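Local coordinates for protein extracellular sialidase/neuraminidase, putative (Aspergillus fumigatus, PDB 2XZK) that probably hydrolyses alpha-glycosidic bonds of terminal sialic acids, with a likely preference for KDN, at residues L240-R245 against E260-F265; V233-G238 against A313-F318; R290-N295 against V307-D312. All coordinates share one frame; numbering follows the deposited sequence.

Contact 1 of 3, residues L240-R245 against E260-F265; sequences LYRNDR and EGFGAF. With FKD (3-deoxy-3-fluoro-D-erythro-alpha-L-manno-non-2-ulopyranosonic acid), chain C.
Phe262 buries the most surface here: its ring end lies against Leu240 and Arg242, two residues on the same side of strand 240-244. The CZ atom of Phe262 sits 3.5 Å from CB of Leu240, and its CE2 lies 3.8 Å from CG of Arg242. Both side chains cross the ring's at about a right angle. Phe265 takes up the next position, with CZ 3.6 Å from CB of Arg242, so CB of Arg242 rests on Phe265 and its CG on Phe262.

The two segments are not paired strands. Strand 250-258 hydrogen-bonds to both 240-244 and 261-268 within one antiparallel sheet of the beta-propeller; the phenylalanines reach across it, and Phe265 touches its Ala255.

Arg242 bends at chi2 (-77°) and chi3 (-67°), which brings the guanidinium round to the carboxylate of Asp244. The grip is side-on and bidentate: NE of Arg242 donates to OD1 of Asp244 over 2.8 Å on its syn lone pair, while NH2 of Arg242 meets OD2 of Asp244, which also accepts from Gly227 N. CE2 of Phe265 lies 3.6 Å from this OD2, so the Phe265 ring lies obliquely against the buried ion pair, ring and carboxylate planes 44° apart. Just past the strand, Arg245 donates from NH1 and NH2 to O1B of FKD, 3.0 Å each, and Glu229 forms a salt bridge with NH1.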
loop_
_atom_site.group_PDB
_atom_site.type_symbol
_atom_site.label_atom_id
_atom_site.label_comp_id
_atom_site.label_asym_id
_atom_site.label_seq_id
_atom_site.Cartn_x
_atom_site.Cartn_y
_atom_site.Cartn_z
ATOM N N LEU A 240 -10.666 8.464 13.991
ATOM C CA LEU A 240 -9.834 7.486 13.285
ATOM C C LEU A 240 -10.605 6.226 12.953
ATOM O O LEU A 240 -11.549 5.836 13.659
ATOM C CB LEU A 240 -8.598 7.120 14.119
ATOM C CG LEU A 240 -7.682 8.269 14.556
ATOM C CD1 LEU A 240 -6.504 7.732 15.346
ATOM C CD2 LEU A 240 -7.194 9.100 13.373
ATOM N N TYR A 241 -10.178 5.569 11.885
ATOM C CA TYR A 241 -10.862 4.419 11.327
ATOM C C TYR A 241 -9.794 3.437 10.843
ATOM O O TYR A 241 -8.996 3.775 9.959
ATOM C CB TYR A 241 -11.757 4.930 10.185
ATOM C CG TYR A 241 -12.376 3.915 9.240
ATOM C CD1 TYR A 241 -11.700 3.514 8.082
ATOM C CD2 TYR A 241 -13.676 3.450 9.438
ATOM C CE1 TYR A 241 -12.282 2.623 7.187
ATOM C CE2 TYR A 241 -14.267 2.559 8.545
ATOM C CZ TYR A 241 -13.573 2.155 7.426
ATOM O OH TYR A 241 -14.151 1.266 6.543
ATOM N N ARG A 242 -9.735 2.257 11.467
ATOM C CA ARG A 242 -8.914 1.152 10.990
ATOM C C ARG A 242 -9.783 0.204 10.181
ATOM O O ARG A 242 -10.885 -0.152 10.605
ATOM C CB ARG A 242 -8.281 0.363 12.145
ATOM C CG ARG A 242 -7.016 0.961 12.763
ATOM C CD ARG A 242 -5.786 0.737 11.891
ATOM N NE ARG A 242 -5.380 -0.670 11.782
ATOM C CZ ARG A 242 -4.202 -1.149 12.188
ATOM N NH1 ARG A 242 -3.298 -0.346 12.730
ATOM N NH2 ARG A 242 -3.928 -2.434 12.041
ATOM N N ASN A 243 -9.296 -0.177 9.006
ATOM C CA ASN A 243 -9.969 -1.148 8.152
ATOM C C ASN A 243 -8.925 -2.178 7.727
ATOM O O ASN A 243 -8.056 -1.919 6.873
ATOM C CB ASN A 243 -10.638 -0.414 6.967
ATOM C CG ASN A 243 -11.367 -1.343 6.025
ATOM O OD1 ASN A 243 -10.909 -2.447 5.742
ATOM N ND2 ASN A 243 -12.499 -0.878 5.500
ATOM N N ASP A 244 -8.994 -3.347 8.357
ATOM C CA ASP A 244 -7.912 -4.313 8.308
ATOM C C ASP A 244 -8.285 -5.562 7.542
ATOM O O ASP A 244 -9.454 -5.953 7.482
ATOM C CB ASP A 244 -7.519 -4.727 9.728
ATOM C CG ASP A 244 -6.822 -3.630 10.511
ATOM O OD1 ASP A 244 -6.847 -2.433 10.112
ATOM O OD2 ASP A 244 -6.240 -3.990 11.565
ATOM N N ARG A 245 -7.272 -6.186 6.958
ATOM C CA ARG A 245 -7.392 -7.506 6.348
ATOM C C ARG A 245 -7.748 -8.542 7.427
ATOM O O ARG A 245 -7.119 -8.580 8.491
ATOM C CB ARG A 245 -6.058 -7.851 5.686
ATOM C CG ARG A 245 -5.912 -9.290 5.245
ATOM C CD ARG A 245 -4.551 -9.474 4.622
ATOM N NE ARG A 245 -4.277 -10.884 4.331
ATOM C CZ ARG A 245 -3.364 -11.304 3.458
ATOM N NH1 ARG A 245 -2.645 -10.431 2.762
ATOM N NH2 ARG A 245 -3.185 -12.603 3.280
ATOM N N GLU A 260 -6.651 8.672 21.692
ATOM C CA GLU A 260 -6.839 8.252 23.087
ATOM C C GLU A 260 -7.345 6.814 23.216
ATOM O O GLU A 260 -7.403 6.262 24.320
ATOM C CB GLU A 260 -7.739 9.242 23.838
ATOM C CG GLU A 260 -6.985 10.476 24.310
ATOM C CD GLU A 260 -7.889 11.664 24.632
ATOM O OE1 GLU A 260 -9.054 11.456 25.041
ATOM O OE2 GLU A 260 -7.417 12.813 24.481
ATOM N N GLY A 261 -7.700 6.199 22.092
ATOM C CA GLY A 261 -8.060 4.780 22.098
ATOM C C GLY A 261 -9.091 4.367 21.066
ATOM O O GLY A 261 -9.832 5.199 20.551
ATOM N N PHE A 262 -9.123 3.068 20.775
ATOM C CA PHE A 262 -10.061 2.471 19.817
ATOM C C PHE A 262 -11.074 1.533 20.464
ATOM O O PHE A 262 -10.795 0.904 21.488
ATOM C CB PHE A 262 -9.293 1.673 18.757
ATOM C CG PHE A 262 -8.796 2.501 17.600
ATOM C CD1 PHE A 262 -7.761 3.419 17.768
ATOM C CD2 PHE A 262 -9.351 2.337 16.327
ATOM C CE1 PHE A 262 -7.296 4.172 16.692
ATOM C CE2 PHE A 262 -8.890 3.080 15.252
ATOM C CZ PHE A 262 -7.863 3.999 15.435
ATOM N N GLY A 263 -12.246 1.426 19.845
ATOM C CA GLY A 263 -13.199 0.383 20.196
ATOM C C GLY A 263 -12.853 -0.954 19.555
ATOM O O GLY A 263 -11.784 -1.117 18.934
ATOM N N ALA A 264 -13.762 -1.909 19.704
ATOM C CA ALA A 264 -13.584 -3.258 19.190
ATOM C C ALA A 264 -13.542 -3.299 17.662
ATOM O O ALA A 264 -14.194 -2.496 16.977
ATOM C CB ALA A 264 -14.695 -4.165 19.691
ATOM N N PHE A 265 -12.772 -4.247 17.145
ATOM C CA PHE A 265 -12.838 -4.600 15.742
ATOM C C PHE A 265 -14.007 -5.534 15.515
ATOM O O PHE A 265 -14.315 -6.373 16.369
ATOM C CB PHE A 265 -11.544 -5.269 15.292
ATOM C CG PHE A 265 -10.445 -4.298 14.999
ATOM C CD1 PHE A 265 -9.672 -3.771 16.023
ATOM C CD2 PHE A 265 -10.196 -3.893 13.695
ATOM C CE1 PHE A 265 -8.666 -2.842 15.761
ATOM C CE2 PHE A 265 -9.179 -2.993 13.418
ATOM C CZ PHE A 265 -8.416 -2.466 14.445
HETATM C C1 FKD C . -0.436 -11.803 0.358
HETATM F F1 FKD C . 2.342 -11.870 0.192
HETATM C C2 FKD C . 0.466 -10.976 1.286
HETATM C C3 FKD C . 1.842 -10.687 0.655
HETATM C C4 FKD C . 2.733 -10.006 1.697
HETATM O O4 FKD C . 4.041 -9.901 1.151
HETATM C C5 FKD C . 2.777 -10.791 3.020
HETATM O O5 FKD C . 3.570 -10.104 3.985
HETATM C C6 FKD C . 1.355 -10.979 3.572
HETATM O O6 FKD C . 0.556 -11.609 2.556
HETATM C C7 FKD C . 1.239 -11.875 4.824
HETATM O O7 FKD C . 1.680 -13.198 4.518
HETATM C C8 FKD C . -0.226 -11.958 5.306
HETATM O O8 FKD C . -0.673 -10.659 5.679
HETATM C C9 FKD C . -0.401 -12.904 6.501
HETATM O O9 FKD C . 0.419 -12.471 7.583
HETATM O O1A FKD C . -0.190 -11.805 -0.855
HETATM O O1B FKD C . -1.412 -12.391 0.873
#

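Contact 2 of 3, residues V233-G238 against A313-F318; sequences VQTPDG and ADAKKF. With K99 ((2R,3R,4R,5R,6S)-2,3-bis(fluoranyl)-4,5-bis(oxidanyl)-6-[(1R,2R)-1,2,3-tris(oxidanyl)propyl]oxane-2-carboxylic acid), chain E.
A single backbone hydrogen bond links the two loops: the N-H of Asp237 donates to the carbonyl O of Ala313 over 3.0 Å, with an N-H...O angle of 155°. The donor lies in the carbonyl plane, on a lone pair. Asp237 belongs to the type I beta turn from Thr235 to Gly238, which Gly238 N closes by donating to Thr235 O.

Within the turn, Thr235 OG1 hydrogen-bonds to OD1 of Asp237 at 2.7 Å, on the syn side but out of the carboxylate plane; Lys239 O is a second partner of this hydroxyl. The same OD1 accepts from Lys239 N, so the carboxylate is fixed on two counts. It stands between the backbone N and carbonyl carbon (chi1 65°), which folds it beside the Ala313 carbonyl. OD1 and OD2 of Asp237 both lie within 3.4 Å of Ala313 O, acceptors with no hydrogen to share.

The turn connects strands 232-234 and 240-244 of one propeller sheet, whereas 313-318 lies between strands 305-310 and 322-323 of the next. The contact therefore joins loops of adjacent blades at a partly exposed place.

Van der Waals packing supplies the rest. CB of Thr235 and CD of Pro236 each come within 3.3 Å of Ala313 O, so that oxygen is closely surrounded by carbon as well as by the Asp237 N-H. Deeper in, CG2 of Thr235 meets CB of Ala315 at 3.7 Å, and both side chains rest on Tyr241.

Across the outer side, OD2 of Asp237 lies 3.8 Å from CB of Asp314, but the two carboxylates do not touch. Asp314 OD1 accepts from Lys316 N, which comes from above the carboxylate plane, closing an Asx turn. Further on, Lys317 O accepts from O4 of K99 at 2.7 Å.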
loop_
_atom_site.group_PDB
_atom_site.type_symbol
_atom_site.label_atom_id
_atom_site.label_comp_id
_atom_site.label_asym_id
_atom_site.label_seq_id
_atom_site.Cartn_x
_atom_site.Cartn_y
_atom_site.Cartn_z
ATOM N N VAL A 233 -7.667 5.682 8.146
ATOM C CA VAL A 233 -8.128 6.937 7.562
ATOM C C VAL A 233 -8.717 7.783 8.672
ATOM O O VAL A 233 -9.174 7.254 9.697
ATOM C CB VAL A 233 -9.166 6.702 6.440
ATOM C CG1 VAL A 233 -10.604 6.596 7.004
ATOM C CG2 VAL A 233 -9.101 7.807 5.395
ATOM N N GLN A 234 -8.695 9.095 8.467
ATOM C CA GLN A 234 -9.464 9.983 9.320
ATOM C C GLN A 234 -10.786 10.246 8.620
ATOM O O GLN A 234 -10.824 10.760 7.500
ATOM C CB GLN A 234 -8.711 11.277 9.599
ATOM C CG GLN A 234 -9.382 12.157 10.638
ATOM C CD GLN A 234 -8.592 13.405 10.961
ATOM O OE1 GLN A 234 -7.809 13.917 10.146
ATOM N NE2 GLN A 234 -8.817 13.929 12.153
ATOM N N THR A 235 -11.867 9.868 9.284
ATOM C CA THR A 235 -13.200 9.987 8.702
ATOM C C THR A 235 -13.650 11.456 8.776
ATOM O O THR A 235 -12.996 12.261 9.436
ATOM C CB THR A 235 -14.181 8.999 9.373
ATOM O OG1 THR A 235 -13.970 8.993 10.787
ATOM C CG2 THR A 235 -13.936 7.588 8.852
ATOM N N PRO A 236 -14.726 11.824 8.052
ATOM C CA PRO A 236 -15.151 13.230 8.036
ATOM C C PRO A 236 -15.448 13.810 9.426
ATOM O O PRO A 236 -15.238 15.005 9.642
ATOM C CB PRO A 236 -16.417 13.194 7.182
ATOM C CG PRO A 236 -16.195 12.028 6.247
ATOM C CD PRO A 236 -15.479 11.006 7.079
ATOM N N ASP A 237 -15.885 12.959 10.353
ATOM C CA ASP A 237 -16.138 13.377 11.743
ATOM C C ASP A 237 -14.848 13.692 12.531
ATOM O O ASP A 237 -14.898 14.179 13.675
ATOM C CB ASP A 237 -17.027 12.358 12.478
ATOM C CG ASP A 237 -16.370 10.983 12.654
ATOM O OD1 ASP A 237 -15.186 10.808 12.312
ATOM O OD2 ASP A 237 -17.055 10.065 13.146
ATOM N N GLY A 238 -13.698 13.427 11.911
ATOM C CA GLY A 238 -12.396 13.697 12.513
ATOM C C GLY A 238 -11.831 12.556 13.341
ATOM O O GLY A 238 -10.679 12.622 13.788
ATOM N N ALA A 313 -20.186 10.135 7.854
ATOM C CA ALA A 313 -19.244 10.866 8.694
ATOM C C ALA A 313 -18.290 9.921 9.431
ATOM O O ALA A 313 -17.197 10.318 9.802
ATOM C CB ALA A 313 -19.995 11.757 9.675
ATOM N N ASP A 314 -18.714 8.670 9.587
ATOM C CA ASP A 314 -17.925 7.622 10.217
ATOM C C ASP A 314 -17.573 6.493 9.243
ATOM O O ASP A 314 -17.137 5.421 9.661
ATOM C CB ASP A 314 -18.691 7.046 11.414
ATOM C CG ASP A 314 -20.055 6.443 11.029
ATOM O OD1 ASP A 314 -20.476 6.492 9.842
ATOM O OD2 ASP A 314 -20.713 5.906 11.941
ATOM N N ALA A 315 -17.795 6.734 7.950
ATOM C CA ALA A 315 -17.595 5.715 6.905
ATOM C C ALA A 315 -18.313 4.393 7.215
ATOM O O ALA A 315 -17.824 3.316 6.899
ATOM C CB ALA A 315 -16.093 5.493 6.625
ATOM N N LYS A 316 -19.504 4.481 7.808
ATOM C CA LYS A 316 -20.266 3.278 8.131
ATOM C C LYS A 316 -20.560 2.428 6.897
ATOM O O LYS A 316 -20.361 1.207 6.920
ATOM C CB LYS A 316 -21.571 3.639 8.845
ATOM C CG LYS A 316 -22.446 2.455 9.230
ATOM C CD LYS A 316 -23.737 2.933 9.897
ATOM C CE LYS A 316 -24.630 1.755 10.269
ATOM N NZ LYS A 316 -25.782 2.178 11.119
ATOM N N LYS A 317 -21.048 3.076 5.839
ATOM C CA LYS A 317 -21.463 2.381 4.629
ATOM C C LYS A 317 -20.829 2.976 3.384
ATOM O O LYS A 317 -20.792 4.196 3.213
ATOM C CB LYS A 317 -22.990 2.414 4.481
ATOM C CG LYS A 317 -23.732 1.769 5.644
ATOM C CD LYS A 317 -25.234 1.731 5.421
ATOM C CE LYS A 317 -25.952 1.533 6.763
ATOM N NZ LYS A 317 -27.399 1.177 6.597
ATOM N N PHE A 318 -20.350 2.087 2.523
ATOM C CA PHE A 318 -19.841 2.453 1.205
ATOM C C PHE A 318 -20.850 2.063 0.135
ATOM O O PHE A 318 -21.649 1.117 0.317
ATOM C CB PHE A 318 -18.504 1.746 0.929
ATOM C CG PHE A 318 -17.357 2.320 1.700
ATOM C CD1 PHE A 318 -17.147 1.963 3.027
ATOM C CD2 PHE A 318 -16.483 3.218 1.098
ATOM C CE1 PHE A 318 -16.098 2.495 3.754
ATOM C CE2 PHE A 318 -15.425 3.760 1.813
ATOM C CZ PHE A 318 -15.235 3.399 3.155
HETATM O O1A K99 E . -23.932 6.508 -1.609
HETATM C C1 K99 E . -24.855 5.742 -1.255
HETATM O O1B K99 E . -26.008 5.734 -1.743
HETATM C C2 K99 E . -24.581 4.697 -0.139
HETATM C C3 K99 E . -23.247 4.917 0.601
HETATM F F1 K99 E . -22.979 3.788 1.371
HETATM C C4 K99 E . -23.262 6.187 1.472
HETATM O O4 K99 E . -22.062 6.302 2.220
HETATM O O6 K99 E . -25.638 4.715 0.862
HETATM C C6 K99 E . -25.720 5.993 1.587
HETATM C C5 K99 E . -24.452 6.173 2.431
HETATM O O5 K99 E . -24.496 7.407 3.152
HETATM C C7 K99 E . -26.986 6.113 2.437
HETATM O O7 K99 E . -27.238 4.839 3.040
HETATM C C8 K99 E . -28.193 6.621 1.602
HETATM O O8 K99 E . -28.321 5.849 0.409
HETATM C C9 K99 E . -28.083 8.111 1.196
HETATM O O9 K99 E . -28.415 8.985 2.291
HETATM F F2 K99 E . -24.554 3.474 -0.692
#

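Contact 3 of 3, residues R290-N295 against V307-D312. With K99 ((2R,3R,4R,5R,6S)-2,3-bis(fluoranyl)-4,5-bis(oxidanyl)-6-[(1R,2R)-1,2,3-tris(oxidanyl)propyl]oxane-2-carboxylic acid), chain E.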
loop_
_atom_site.group_PDB
_atom_site.type_symbol
_atom_site.label_atom_id
_atom_site.label_comp_id
_atom_site.label_asym_id
_atom_site.label_seq_id
_atom_site.Cartn_x
_atom_site.Cartn_y
_atom_site.Cartn_z
ATOM N N ARG A 290 -16.015 12.737 1.445
ATOM C CA ARG A 290 -15.882 11.399 0.843
ATOM C C ARG A 290 -14.669 10.635 1.358
ATOM O O ARG A 290 -13.573 11.194 1.482
ATOM C CB ARG A 290 -15.774 11.501 -0.679
ATOM C CG ARG A 290 -16.964 12.186 -1.364
ATOM C CD ARG A 290 -16.774 12.167 -2.858
ATOM N NE ARG A 290 -17.646 13.122 -3.539
ATOM C CZ ARG A 290 -17.352 14.406 -3.713
ATOM N NH1 ARG A 290 -16.208 14.901 -3.240
ATOM N NH2 ARG A 290 -18.192 15.198 -4.362
ATOM N N THR A 291 -14.888 9.351 1.631
ATOM C CA THR A 291 -13.829 8.410 1.945
ATOM C C THR A 291 -13.885 7.383 0.825
ATOM O O THR A 291 -14.972 6.917 0.439
ATOM C CB THR A 291 -14.051 7.730 3.315
ATOM O OG1 THR A 291 -14.166 8.738 4.322
ATOM C CG2 THR A 291 -12.880 6.808 3.678
ATOM N N ILE A 292 -12.724 7.094 0.257
ATOM C CA ILE A 292 -12.598 6.100 -0.802
ATOM C C ILE A 292 -12.022 4.801 -0.245
ATOM O O ILE A 292 -11.136 4.828 0.607
ATOM C CB ILE A 292 -11.658 6.601 -1.963
ATOM C CG1 ILE A 292 -11.895 8.086 -2.279
ATOM C CG2 ILE A 292 -11.798 5.716 -3.209
ATOM C CD1 ILE A 292 -13.312 8.446 -2.761
ATOM N N PHE A 293 -12.516 3.668 -0.747
ATOM C CA PHE A 293 -12.032 2.344 -0.350
ATOM C C PHE A 293 -11.823 1.480 -1.588
ATOM O O PHE A 293 -12.602 1.549 -2.540
ATOM C CB PHE A 293 -13.020 1.647 0.597
ATOM C CG PHE A 293 -12.541 0.309 1.086
ATOM C CD1 PHE A 293 -11.538 0.226 2.043
ATOM C CD2 PHE A 293 -13.087 -0.873 0.573
ATOM C CE1 PHE A 293 -11.068 -1.018 2.485
ATOM C CE2 PHE A 293 -12.627 -2.105 1.016
ATOM C CZ PHE A 293 -11.619 -2.176 1.974
ATOM N N LEU A 294 -10.761 0.679 -1.568
ATOM C CA LEU A 294 -10.425 -0.219 -2.668
ATOM C C LEU A 294 -9.966 -1.547 -2.121
ATOM O O LEU A 294 -9.065 -1.602 -1.292
ATOM C CB LEU A 294 -9.303 0.397 -3.511
ATOM C CG LEU A 294 -8.719 -0.386 -4.686
ATOM C CD1 LEU A 294 -9.779 -0.775 -5.710
ATOM C CD2 LEU A 294 -7.657 0.490 -5.346
ATOM N N ASN A 295 -10.563 -2.627 -2.608
ATOM C CA ASN A 295 -10.130 -3.977 -2.268
ATOM C C ASN A 295 -10.697 -4.929 -3.321
ATOM O O ASN A 295 -11.338 -4.473 -4.279
ATOM C CB ASN A 295 -10.527 -4.367 -0.823
ATOM C CG ASN A 295 -11.925 -4.989 -0.726
ATOM O OD1 ASN A 295 -12.858 -4.566 -1.409
ATOM N ND2 ASN A 295 -12.055 -6.011 0.129
ATOM N N VAL A 307 -13.532 -0.143 -6.489
ATOM C CA VAL A 307 -13.337 1.136 -5.794
ATOM C C VAL A 307 -14.701 1.697 -5.351
ATOM O O VAL A 307 -15.665 1.671 -6.130
ATOM C CB VAL A 307 -12.510 2.144 -6.658
ATOM C CG1 VAL A 307 -13.276 2.622 -7.902
ATOM C CG2 VAL A 307 -12.040 3.334 -5.821
ATOM N N ARG A 308 -14.786 2.168 -4.109
ATOM C CA ARG A 308 -16.045 2.621 -3.520
ATOM C C ARG A 308 -15.924 3.970 -2.823
ATOM O O ARG A 308 -14.826 4.378 -2.436
ATOM C CB ARG A 308 -16.506 1.633 -2.461
ATOM C CG ARG A 308 -16.625 0.190 -2.890
ATOM C CD ARG A 308 -16.912 -0.594 -1.637
ATOM N NE ARG A 308 -16.922 -2.041 -1.785
ATOM C CZ ARG A 308 -18.020 -2.792 -1.855
ATOM N NH1 ARG A 308 -19.239 -2.231 -1.859
ATOM N NH2 ARG A 308 -17.906 -4.113 -1.908
ATOM N N ILE A 309 -17.070 4.622 -2.620
ATOM C CA ILE A 309 -17.142 5.898 -1.923
ATOM C C ILE A 309 -18.105 5.764 -0.736
ATOM O O ILE A 309 -19.179 5.153 -0.867
ATOM C CB ILE A 309 -17.640 7.026 -2.861
ATOM C CG1 ILE A 309 -16.782 7.123 -4.122
ATOM C CG2 ILE A 309 -17.669 8.375 -2.130
ATOM C CD1 ILE A 309 -17.411 7.965 -5.256
ATOM N N SER A 310 -17.705 6.302 0.419
ATOM C CA SER A 310 -18.631 6.480 1.554
ATOM C C SER A 310 -18.821 7.970 1.781
ATOM O O SER A 310 -17.858 8.738 1.773
ATOM C CB SER A 310 -18.100 5.857 2.846
ATOM O OG SER A 310 -19.011 6.094 3.925
ATOM N N TYR A 311 -20.069 8.366 2.009
ATOM C CA TYR A 311 -20.410 9.754 2.319
ATOM C C TYR A 311 -20.692 9.912 3.810
ATOM O O TYR A 311 -20.985 11.020 4.280
ATOM C CB TYR A 311 -21.659 10.160 1.524
ATOM C CG TYR A 311 -21.426 10.066 0.042
ATOM C CD1 TYR A 311 -20.866 11.131 -0.648
ATOM C CD2 TYR A 311 -21.741 8.903 -0.662
ATOM C CE1 TYR A 311 -20.631 11.056 -2.002
ATOM C CE2 TYR A 311 -21.517 8.810 -2.039
ATOM C CZ TYR A 311 -20.962 9.891 -2.692
ATOM O OH TYR A 311 -20.728 9.815 -4.035
ATOM N N ASP A 312 -20.591 8.808 4.540
ATOM C CA ASP A 312 -20.892 8.775 5.979
ATOM C C ASP A 312 -19.793 9.416 6.804
ATOM O O ASP A 312 -18.617 9.265 6.496
ATOM C CB ASP A 312 -21.102 7.345 6.436
ATOM C CG ASP A 312 -22.389 6.757 5.907
ATOM O OD1 ASP A 312 -23.315 7.537 5.566
ATOM O OD2 ASP A 312 -22.487 5.515 5.834
HETATM O O1A K99 E . -23.932 6.508 -1.609
HETATM C C1 K99 E . -24.855 5.742 -1.255
HETATM O O1B K99 E . -26.008 5.734 -1.743
HETATM C C2 K99 E . -24.581 4.697 -0.139
HETATM C C3 K99 E . -23.247 4.917 0.601
HETATM F F1 K99 E . -22.979 3.788 1.371
HETATM C C4 K99 E . -23.262 6.187 1.472
HETATM O O4 K99 E . -22.062 6.302 2.220
HETATM O O6 K99 E . -25.638 4.715 0.862
HETATM C C6 K99 E . -25.720 5.993 1.587
HETATM C C5 K99 E . -24.452 6.173 2.431
HETATM O O5 K99 E . -24.496 7.407 3.152
HETATM C C7 K99 E . -26.986 6.113 2.437
HETATM O O7 K99 E . -27.238 4.839 3.040
HETATM C C8 K99 E . -28.193 6.621 1.602
HETATM O O8 K99 E . -28.321 5.849 0.409
HETATM C C9 K99 E . -28.083 8.111 1.196
HETATM O O9 K99 E . -28.415 8.985 2.291
HETATM F F2 K99 E . -24.554 3.474 -0.692
HETATM O O HOH W 1 -16.803 9.226 4.459
HETATM O O HOH W 2 -14.186 -2.469 -2.398
HETATM O O HOH W 3 -15.452 -5.103 -0.490
#
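Thr291 and Ser310 face each other as an antiparallel hydrogen-bonded pair, and their backbone groups satisfy one another: Ser310 N donates to Thr291 O over 2.8 Å at an N-H...O angle of 170°, and Thr291 N donates back to Ser310 O. Phe293 and Arg308 repeat the exchange, though the Phe293 N-H meets Arg308 O with the donor tilted 30° from the carbonyl plane.

Three waters satisfy further groups. One accepts from Thr291 OG1 at 2.7 Å and donates to the carbonyls of Ser310 and Asp312. Two more relay Arg308 to Asn295 OD1, one through NE of Arg308 and the other through its NH2; NH1 turns to Asn319 O. A chi1 of 178° sets OG beside the carbonyl carbon of Ser310, within reach of Asp312 N, from which it accepts in an ST turn; it also bonds to Lys317 O.

The opposite sheet face is apolar across Ile292, Leu294, Val307 and Ile309, with CG2 of Ile292 packed 3.5 Å from CG2 of Val307. The aliphatic part of Arg290 lies alongside Tyr311, CG to CE1 3.9 Å, and Ile309 CG2 sits over one face of that ring. Asp3 takes the polar ends of both, in a salt bridge with Arg290 and a hydrogen bond with Tyr311 OH.

Beyond the strand, Tyr311 N donates to O4 of K99 over 2.9 Å, and Asp312 OD1 accepts from O5 of K99 at 2.7 Å. The paired strands are the central hairpin of a four-stranded antiparallel blade, as expected of the sialidase beta-propeller, with a ligand held at the strand's end.

How the contacts relate
Contacts 1 and 3 are buried, while contact 2 is partly open at the surface. Contact 3 is a true strand pairing, rich in backbone bonds; contact 1 bridges non-adjacent parts of one sheet through aromatic and aliphatic side chains; contact 2 relies on one backbone bond and tight loop packing. Tyr241 connects the first two, its carbonyl pairing with Val233 N while its CB packs on Thr235 and its ring on Ala315. Segments 307-312 and 313-318 run on from one another, Lys317 bonds back to Ser310 and Asp312, and contacts 2 and 3 both reach the same K99. Contact 1 instead leads, through Arg245, to the carboxylate of FKD.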